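Local coordinates for protein ATP phosphoribosyltransferase regulatory subunit (Thermotoga maritima, PDB 1USY) that is probably required, as regulatory partner of ATP phosphoribosyltransferase, for the first step of histidine biosynthesis and may allow feedback control of that enzyme by histidine, at residues N38-R43 with F48-D53; D137-I142 with K149-I154. All coordinates share one frame; numbering follows the deposited sequence.

Overall arrangement
Following the chain from the N terminus, contact 1 comes first: strand 40-42 turns back through a short loop onto strand 47-50, and the hairpin closes where 38-43 meets 48-53. It belongs to a small three-stranded antiparallel sheet that packs against strands 71-83 and 86-98 of the large mixed sheet, and its outer strand pairs with a second subunit. The chain then builds those two long strands and helix 103-120 before contact 2, where the end of helix 135-139 meets helix 147-156. The two loops follow in series, neither nesting nor crossing. The contacts do not touch; their centres are 36 Å apart, one at a subunit interface, the other among helices near a bound histidine.

Contact 1. Residues N38-R43 with F48-D53; sequences NFFLDR and FSIRED
F40 and F48 sit directly across from each other, both rings on the same face of the sheet, with F40 CB 4.2 Å from F48 CB. They share a hydrogen-bonded antiparallel pair: F40 N donates to F48 O at 2.9 Å, and F48 N returns the bond to F40 O at 2.7 Å. The F40 ring takes its course from CG lying anti to the carbonyl carbon (chi1 -64°), which carries it along the partner strand. There its CE1 edge comes up to the CG2 methyl of I50, while CD1 passes F48 O near the ring plane. The F48 ring goes the other way, presenting its CE1 edge to D42. The D42 carboxylate, turned about 32° from the ring plane, brings OD2 within 3.5 Å of F48 CE1, but its stronger polar partner is the Y82 hydroxyl of a second subunit. This is a beta hairpin, and L41 and its neighbours also pair with a strand of that subunit, which carries the sheet across the interface. Were F40 cut back to an alanine, I50 CG2 would probably lose its aromatic neighbour and a gap would open against Y82 and L87 of the same chain and L29 of the second subunit. Past the start of strand 40-42 and the end of strand 47-50, the contact turns polar. N38 ND2 donates to E52 OE2 at 3.2 Å; the carboxylate oxygen lies nearly in the amide plane, yet is itself approached from above its own plane. Two waters fill in beside them. One accepts from I50 N at 2.8 Å, while the second accepts a hydrogen bond from N38 N and donates to E52 OE1.

Contact 2. Residues D137-I142 with K149-I154; sequences DLLKEI and KVLNLI
L139, on the last turn of helix 135-139, lies across from V150 and L151 on helix 147-156, with the CA atoms of L139 and V150 8.5 Å apart, so the two backbones stay well separated and side chains alone bridge the gap. The chain leaves helical geometry at K140. The CB of L139 does not point straight at the partner helix, but farther out the side chain turns that way and divides its two methyls between two partners. L139 CD1 meets V150 CG2 at 4.0 Å, the two side chains running alongside one another and pointing opposite ways. CD2 goes to L151, whose side chain lies roughly perpendicular to that of L139. Both methyls of L151 take part: L151 CD2 approaches L139 CD2 to 4.0 Å, and L151 CD1 lies at 4.1 Å from the same L139 CD2. L151 reaches this place with CG anti to its carbonyl carbon (chi1 -67°), which extends its branch out toward the helix opposite. V150 points its CB at the facing segment, so CG2 needs little reach to find L139.

Other helices close in around this patch: I142 and I154 both rest on V176 of helix 174-185, a shared floor for the two segments, and V150 also touches L165 of helix 159-168. A bound histidine lies about 10 Å from the V150 side chain, and L153, on the same helix as V150, touches it. Between the segments themselves, then, the join is made of methyl groups alone, held by shape and van der Waals contact, with no directional bond to fix the spacing of the helices.

Contact 1. Residues N38-R43 with F48-D53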
ATOM      1  N   ASN B  38       4.535  -9.899  -7.803  1.00 31.27           N
ATOM      2  CA  ASN B  38       3.311  -9.627  -7.096  1.00 27.16           C
ATOM      3  C   ASN B  38       3.618  -9.560  -5.618  1.00 27.97           C
ATOM      4  O   ASN B  38       3.952 -10.571  -4.979  1.00 28.60           O
ATOM      5  CB  ASN B  38       2.297 -10.715  -7.384  1.00 29.92           C
ATOM      6  CG  ASN B  38       1.777 -10.641  -8.783  1.00 30.88           C
ATOM      7  OD1 ASN B  38       1.508  -9.554  -9.288  1.00 35.76           O
ATOM      8  ND2 ASN B  38       1.619 -11.796  -9.429  1.00 34.34           N
ATOM      9  N   PHE B  39       3.564  -8.348  -5.086  1.00 21.77           N
ATOM     10  CA  PHE B  39       3.708  -8.192  -3.678  1.00 17.55           C
ATOM     11  C   PHE B  39       2.454  -7.547  -3.100  1.00 17.47           C
ATOM     12  O   PHE B  39       1.610  -7.064  -3.854  1.00 15.50           O
ATOM     13  CB  PHE B  39       5.010  -7.461  -3.346  1.00 21.23           C
ATOM     14  CG  PHE B  39       5.038  -6.014  -3.739  1.00 23.64           C
ATOM     15  CD1 PHE B  39       5.982  -5.558  -4.647  1.00 24.96           C
ATOM     16  CD2 PHE B  39       4.167  -5.097  -3.168  1.00 22.40           C
ATOM     17  CE1 PHE B  39       6.039  -4.240  -4.997  1.00 23.29           C
ATOM     18  CE2 PHE B  39       4.212  -3.766  -3.522  1.00 23.09           C
ATOM     19  CZ  PHE B  39       5.158  -3.332  -4.424  1.00 24.66           C
ATOM     20  N   PHE B  40       2.332  -7.604  -1.774  1.00 15.15           N
ATOM     21  CA  PHE B  40       1.255  -7.002  -1.009  1.00 14.66           C
ATOM     22  C   PHE B  40       1.930  -6.178   0.067  1.00 16.08           C
ATOM     23  O   PHE B  40       2.863  -6.636   0.715  1.00 18.00           O
ATOM     24  CB  PHE B  40       0.354  -8.066  -0.376  1.00 18.14           C
ATOM     25  CG  PHE B  40      -0.387  -8.937  -1.395  1.00 19.90           C
ATOM     26  CD1 PHE B  40       0.227 -10.029  -1.979  1.00 22.44           C
ATOM     27  CD2 PHE B  40      -1.694  -8.636  -1.766  1.00 13.58           C
ATOM     28  CE1 PHE B  40      -0.454 -10.806  -2.923  1.00 25.60           C
ATOM     29  CE2 PHE B  40      -2.373  -9.384  -2.679  1.00 14.30           C
ATOM     30  CZ  PHE B  40      -1.761 -10.477  -3.271  1.00 23.94           C
ATOM     31  N   LEU B  41       1.471  -4.942   0.209  1.00 12.66           N
ATOM     32  CA  LEU B  41       1.948  -4.040   1.194  1.00  8.04           C
ATOM     33  C   LEU B  41       0.933  -3.915   2.288  1.00 13.84           C
ATOM     34  O   LEU B  41      -0.274  -3.873   2.081  1.00 13.35           O
ATOM     35  CB  LEU B  41       2.202  -2.657   0.598  1.00 13.42           C
ATOM     36  CG  LEU B  41       3.619  -2.127   0.772  1.00 11.78           C
ATOM     37  CD1 LEU B  41       3.759  -0.806   0.078  1.00 21.39           C
ATOM     38  CD2 LEU B  41       3.954  -1.943   2.228  1.00 18.26           C
ATOM     39  N   ASP B  42       1.478  -3.772   3.471  1.00 16.90           N
ATOM     40  CA  ASP B  42       0.757  -3.901   4.692  1.00 16.14           C
ATOM     41  C   ASP B  42       0.801  -2.534   5.409  1.00 15.65           C
ATOM     42  O   ASP B  42       1.742  -1.733   5.230  1.00 10.50           O
ATOM     43  CB  ASP B  42       1.441  -5.061   5.435  1.00 18.76           C
ATOM     44  CG  ASP B  42       1.212  -5.054   6.884  1.00 15.37           C
ATOM     45  OD1 ASP B  42       1.202  -3.974   7.467  1.00 22.33           O
ATOM     46  OD2 ASP B  42       1.070  -6.094   7.541  1.00 15.88           O
ATOM     47  N   ARG B  43      -0.252  -2.260   6.174  1.00 12.78           N
ATOM     48  CA  ARG B  43      -0.328  -1.076   7.041  1.00 18.49           C
ATOM     49  C   ARG B  43       0.769  -0.978   8.122  1.00 12.78           C
ATOM     50  O   ARG B  43       0.686  -0.154   8.986  1.00 15.72           O
ATOM     51  CB  ARG B  43      -1.725  -1.017   7.701  1.00 21.21           C
ATOM     52  CG  ARG B  43      -2.016   0.219   8.566  1.00 20.66           C
ATOM     53  CD  ARG B  43      -3.230   1.055   8.155  1.00 16.76           C
ATOM     54  NE  ARG B  43      -3.265   2.348   8.837  1.00 13.73           N
ATOM     55  CZ  ARG B  43      -2.216   3.168   8.985  1.00 19.86           C
ATOM     56  NH1 ARG B  43      -1.029   2.829   8.480  1.00 20.92           N
ATOM     57  NH2 ARG B  43      -2.344   4.334   9.633  1.00  5.70           N
ATOM     58  N   PHE B  48       4.597  -8.638   1.372  1.00  9.08           N
ATOM     59  CA  PHE B  48       4.260 -10.055   1.381  1.00 13.88           C
ATOM     60  C   PHE B  48       4.217 -10.637  -0.024  1.00 16.83           C
ATOM     61  O   PHE B  48       3.876  -9.939  -0.970  1.00 18.02           O
ATOM     62  CB  PHE B  48       2.903 -10.293   2.083  1.00 11.99           C
ATOM     63  CG  PHE B  48       2.911 -10.025   3.578  1.00  4.38           C
ATOM     64  CD1 PHE B  48       2.374  -8.863   4.092  1.00  4.51           C
ATOM     65  CD2 PHE B  48       3.430 -10.959   4.468  1.00  8.39           C
ATOM     66  CE1 PHE B  48       2.365  -8.616   5.485  1.00  8.97           C
ATOM     67  CE2 PHE B  48       3.429 -10.720   5.841  1.00  5.96           C
ATOM     68  CZ  PHE B  48       2.882  -9.550   6.349  1.00  3.35           C
ATOM     69  N   SER B  49       4.582 -11.908  -0.151  1.00 16.13           N
ATOM     70  CA  SER B  49       4.204 -12.685  -1.315  1.00 18.00           C
ATOM     71  C   SER B  49       3.044 -13.532  -0.903  1.00 19.69           C
ATOM     72  O   SER B  49       2.902 -13.876   0.275  1.00 13.98           O
ATOM     73  CB  SER B  49       5.325 -13.595  -1.821  1.00 21.88           C
ATOM     74  OG  SER B  49       6.215 -13.922  -0.778  1.00 39.91           O
ATOM     75  N   ILE B  50       2.205 -13.839  -1.891  1.00 23.30           N
ATOM     76  CA  ILE B  50       1.041 -14.690  -1.713  1.00 24.03           C
ATOM     77  C   ILE B  50       1.275 -15.947  -2.521  1.00 26.96           C
ATOM     78  O   ILE B  50       1.885 -15.894  -3.591  1.00 28.12           O
ATOM     79  CB  ILE B  50      -0.241 -13.970  -2.141  1.00 25.34           C
ATOM     80  CG1 ILE B  50      -1.456 -14.661  -1.527  1.00 22.66           C
ATOM     81  CG2 ILE B  50      -0.351 -13.932  -3.648  1.00 28.60           C
ATOM     82  CD1 ILE B  50      -2.753 -13.886  -1.620  1.00 23.78           C
ATOM     83  N   ARG B  51       0.805 -17.075  -1.987  1.00 26.79           N
ATOM     84  CA  ARG B  51       1.144 -18.393  -2.500  1.00 24.31           C
ATOM     85  C   ARG B  51       0.630 -18.535  -3.937  1.00 25.38           C
ATOM     86  O   ARG B  51      -0.572 -18.540  -4.175  1.00 27.93           O
ATOM     87  CB  ARG B  51       0.570 -19.456  -1.561  1.00 27.09           C
ATOM     88  CG  ARG B  51       0.705 -20.895  -2.012  1.00 28.30           C
ATOM     89  CD  ARG B  51      -0.253 -21.872  -1.318  1.00 31.95           C
ATOM     90  NE  ARG B  51      -0.272 -21.678   0.127  1.00 35.78           N
ATOM     91  CZ  ARG B  51      -1.373 -21.602   0.866  1.00 36.21           C
ATOM     92  NH1 ARG B  51      -2.567 -21.733   0.321  1.00 39.53           N
ATOM     93  NH2 ARG B  51      -1.292 -21.403   2.167  1.00 43.09           N
ATOM     94  N   GLU B  52       1.563 -18.614  -4.883  1.00 27.67           N
ATOM     95  CA  GLU B  52       1.263 -18.642  -6.312  1.00 24.81           C
ATOM     96  C   GLU B  52       1.671 -19.970  -6.892  1.00 24.51           C
ATOM     97  O   GLU B  52       1.221 -20.338  -7.963  1.00 28.37           O
ATOM     98  CB  GLU B  52       2.020 -17.542  -7.040  1.00 25.33           C
ATOM     99  CG  GLU B  52       1.411 -16.173  -6.849  1.00 30.79           C
ATOM    100  CD  GLU B  52       2.079 -15.088  -7.682  1.00 38.32           C
ATOM    101  OE1 GLU B  52       2.995 -14.393  -7.174  1.00 38.32           O
ATOM    102  OE2 GLU B  52       1.668 -14.906  -8.844  1.00 41.98           O
ATOM    103  N   ASP B  53       2.515 -20.707  -6.190  1.00 24.41           N
ATOM    104  CA  ASP B  53       2.989 -21.979  -6.722  1.00 24.08           C
ATOM    105  C   ASP B  53       3.394 -22.873  -5.575  1.00 24.00           C
ATOM    106  O   ASP B  53       4.370 -22.562  -4.874  1.00 29.55           O
ATOM    107  CB  ASP B  53       4.198 -21.746  -7.654  1.00 26.62           C
ATOM    108  CG  ASP B  53       4.719 -23.031  -8.293  1.00 22.24           C
ATOM    109  OD1 ASP B  53       4.662 -24.100  -7.639  1.00 31.60           O
TER
HETATM  110  O   HOH W   1       3.129 -13.052  -4.408  1.00  9.54           O
HETATM  111  O   HOH W   2       4.987 -12.527  -8.311  1.00 15.44           O

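Contact 2. Residues D137-I142 with K149-I154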
ATOM      1  N   ASP B 137      17.151 -31.872 -28.489  1.00 26.22           N
ATOM      2  CA  ASP B 137      17.391 -32.761 -29.604  1.00 22.81           C
ATOM      3  C   ASP B 137      16.739 -32.254 -30.865  1.00 17.18           C
ATOM      4  O   ASP B 137      17.306 -32.374 -31.934  1.00 16.91           O
ATOM      5  CB  ASP B 137      16.854 -34.144 -29.278  1.00 26.69           C
ATOM      6  CG  ASP B 137      17.064 -35.125 -30.410  1.00 28.95           C
ATOM      7  OD1 ASP B 137      16.043 -35.724 -30.854  1.00 32.95           O
ATOM      8  OD2 ASP B 137      18.200 -35.333 -30.919  1.00 18.39           O
ATOM      9  N   LEU B 138      15.549 -31.691 -30.738  1.00 18.23           N
ATOM     10  CA  LEU B 138      14.858 -31.108 -31.894  1.00 24.34           C
ATOM     11  C   LEU B 138      15.479 -29.775 -32.398  1.00 24.58           C
ATOM     12  O   LEU B 138      15.517 -29.518 -33.592  1.00 25.37           O
ATOM     13  CB  LEU B 138      13.365 -30.912 -31.584  1.00 25.35           C
ATOM     14  CG  LEU B 138      12.289 -31.867 -32.128  1.00 22.82           C
ATOM     15  CD1 LEU B 138      10.945 -31.248 -31.950  1.00 26.01           C
ATOM     16  CD2 LEU B 138      12.481 -32.238 -33.598  1.00 27.88           C
ATOM     17  N   LEU B 139      16.011 -28.959 -31.455  1.00 25.00           N
ATOM     18  CA  LEU B 139      16.359 -27.560 -31.738  1.00 23.28           C
ATOM     19  C   LEU B 139      17.594 -27.499 -32.627  1.00 29.01           C
ATOM     20  O   LEU B 139      17.536 -27.060 -33.779  1.00 33.06           O
ATOM     21  CB  LEU B 139      16.628 -26.801 -30.460  1.00 22.44           C
ATOM     22  CG  LEU B 139      15.515 -25.813 -30.086  1.00 15.98           C
ATOM     23  CD1 LEU B 139      14.296 -25.860 -31.037  1.00 13.63           C
ATOM     24  CD2 LEU B 139      14.987 -26.077 -28.675  1.00 14.98           C
ATOM     25  N   LYS B 140      18.771 -27.924 -32.155  1.00 29.99           N
ATOM     26  CA  LYS B 140      19.870 -27.850 -33.104  1.00 32.40           C
ATOM     27  C   LYS B 140      19.805 -29.037 -34.108  1.00 34.03           C
ATOM     28  O   LYS B 140      19.861 -30.230 -33.736  1.00 38.22           O
ATOM     29  CB  LYS B 140      21.261 -27.775 -32.535  1.00 32.76           C
ATOM     30  CG  LYS B 140      22.176 -27.020 -33.545  1.00 27.35           C
ATOM     31  CD  LYS B 140      21.543 -25.712 -34.086  1.00 22.77           C
ATOM     32  CE  LYS B 140      21.622 -24.567 -33.079  1.00 15.11           C
ATOM     33  NZ  LYS B 140      22.979 -24.376 -32.552  1.00 23.93           N
ATOM     34  N   GLU B 141      19.685 -28.475 -35.245  1.00 31.23           N
ATOM     35  CA  GLU B 141      19.553 -28.971 -36.597  1.00 28.11           C
ATOM     36  C   GLU B 141      19.104 -27.702 -37.307  1.00 22.38           C
ATOM     37  O   GLU B 141      19.350 -27.508 -38.501  1.00 19.22           O
ATOM     38  CB  GLU B 141      18.484 -30.103 -36.690  1.00 33.47           C
ATOM     39  CG  GLU B 141      18.750 -31.129 -37.818  1.00 38.96           C
ATOM     40  CD  GLU B 141      17.783 -32.331 -37.787  1.00 44.09           C
ATOM     41  OE1 GLU B 141      18.145 -33.474 -38.270  1.00 47.11           O
ATOM     42  OE2 GLU B 141      16.605 -32.203 -37.279  1.00 44.50           O
ATOM     43  N   ILE B 142      18.477 -26.912 -36.426  1.00 18.34           N
ATOM     44  CA  ILE B 142      17.831 -25.626 -36.713  1.00 13.14           C
ATOM     45  C   ILE B 142      18.649 -24.436 -36.180  1.00 10.39           C
ATOM     46  O   ILE B 142      19.082 -24.414 -35.024  1.00 11.34           O
ATOM     47  CB  ILE B 142      16.459 -25.678 -36.025  1.00 12.33           C
ATOM     48  CG1 ILE B 142      15.510 -26.644 -36.755  1.00 10.27           C
ATOM     49  CG2 ILE B 142      15.752 -24.314 -35.951  1.00 14.66           C
ATOM     50  CD1 ILE B 142      14.324 -27.099 -35.903  1.00 13.34           C
ATOM     51  N   LYS B 149      10.849 -19.422 -31.030  1.00 34.97           N
ATOM     52  CA  LYS B 149       9.893 -19.042 -32.065  1.00 30.88           C
ATOM     53  C   LYS B 149       9.362 -20.319 -32.680  1.00 32.74           C
ATOM     54  O   LYS B 149       8.146 -20.563 -32.642  1.00 28.58           O
ATOM     55  CB  LYS B 149      10.485 -18.219 -33.173  1.00 31.17           C
ATOM     56  CG  LYS B 149       9.459 -17.922 -34.244  1.00 35.24           C
ATOM     57  CD  LYS B 149      10.077 -17.886 -35.613  1.00 45.61           C
ATOM     58  CE  LYS B 149       9.039 -18.223 -36.684  1.00 52.00           C
ATOM     59  NZ  LYS B 149       8.115 -17.085 -36.976  1.00 58.01           N
ATOM     60  N   VAL B 150      10.252 -21.154 -33.233  1.00 28.03           N
ATOM     61  CA  VAL B 150       9.787 -22.515 -33.475  1.00 25.69           C
ATOM     62  C   VAL B 150       9.345 -23.190 -32.172  1.00 20.04           C
ATOM     63  O   VAL B 150       8.524 -24.089 -32.215  1.00 15.65           O
ATOM     64  CB  VAL B 150      10.682 -23.441 -34.362  1.00 25.60           C
ATOM     65  CG1 VAL B 150      11.409 -22.659 -35.467  1.00 27.21           C
ATOM     66  CG2 VAL B 150      11.584 -24.325 -33.526  1.00 28.36           C
ATOM     67  N   LEU B 151       9.788 -22.715 -31.012  1.00 16.33           N
ATOM     68  CA  LEU B 151       9.152 -23.250 -29.806  1.00 19.98           C
ATOM     69  C   LEU B 151       7.703 -22.730 -29.675  1.00 20.82           C
ATOM     70  O   LEU B 151       6.776 -23.523 -29.425  1.00 20.00           O
ATOM     71  CB  LEU B 151       9.995 -23.058 -28.542  1.00 18.33           C
ATOM     72  CG  LEU B 151      11.302 -23.866 -28.493  1.00 18.66           C
ATOM     73  CD1 LEU B 151      12.328 -23.186 -27.586  1.00 10.76           C
ATOM     74  CD2 LEU B 151      11.097 -25.350 -28.103  1.00 16.31           C
ATOM     75  N   ASN B 152       7.508 -21.432 -29.929  1.00 19.28           N
ATOM     76  CA  ASN B 152       6.185 -20.840 -29.819  1.00 23.83           C
ATOM     77  C   ASN B 152       5.208 -21.545 -30.771  1.00 22.16           C
ATOM     78  O   ASN B 152       4.037 -21.800 -30.429  1.00 24.52           O
ATOM     79  CB  ASN B 152       6.199 -19.322 -30.064  1.00 27.12           C
ATOM     80  CG  ASN B 152       6.617 -18.529 -28.822  1.00 43.23           C
ATOM     81  OD1 ASN B 152       7.597 -18.869 -28.148  1.00 53.26           O
ATOM     82  ND2 ASN B 152       5.877 -17.458 -28.517  1.00 48.95           N
ATOM     83  N   LEU B 153       5.708 -21.847 -31.957  1.00 12.58           N
ATOM     84  CA  LEU B 153       4.940 -22.552 -32.954  1.00 18.07           C
ATOM     85  C   LEU B 153       4.565 -24.001 -32.543  1.00 21.28           C
ATOM     86  O   LEU B 153       3.426 -24.391 -32.723  1.00 19.70           O
ATOM     87  CB  LEU B 153       5.682 -22.536 -34.285  1.00 16.82           C
ATOM     88  CG  LEU B 153       5.962 -21.133 -34.858  1.00 21.32           C
ATOM     89  CD1 LEU B 153       6.848 -21.200 -36.114  1.00 14.39           C
ATOM     90  CD2 LEU B 153       4.687 -20.293 -35.103  1.00 14.05           C
ATOM     91  N   ILE B 154       5.514 -24.762 -31.978  1.00 18.44           N
ATOM     92  CA  ILE B 154       5.262 -26.085 -31.425  1.00 16.20           C
ATOM     93  C   ILE B 154       4.113 -25.952 -30.418  1.00 19.83           C
ATOM     94  O   ILE B 154       3.119 -26.725 -30.421  1.00 12.75           O
ATOM     95  CB  ILE B 154       6.510 -26.625 -30.625  1.00 17.61           C
ATOM     96  CG1 ILE B 154       7.853 -26.520 -31.390  1.00 23.06           C
ATOM     97  CG2 ILE B 154       6.253 -28.000 -30.088  1.00 14.02           C
ATOM     98  CD1 ILE B 154       8.229 -27.659 -32.279  1.00 14.82           C
TER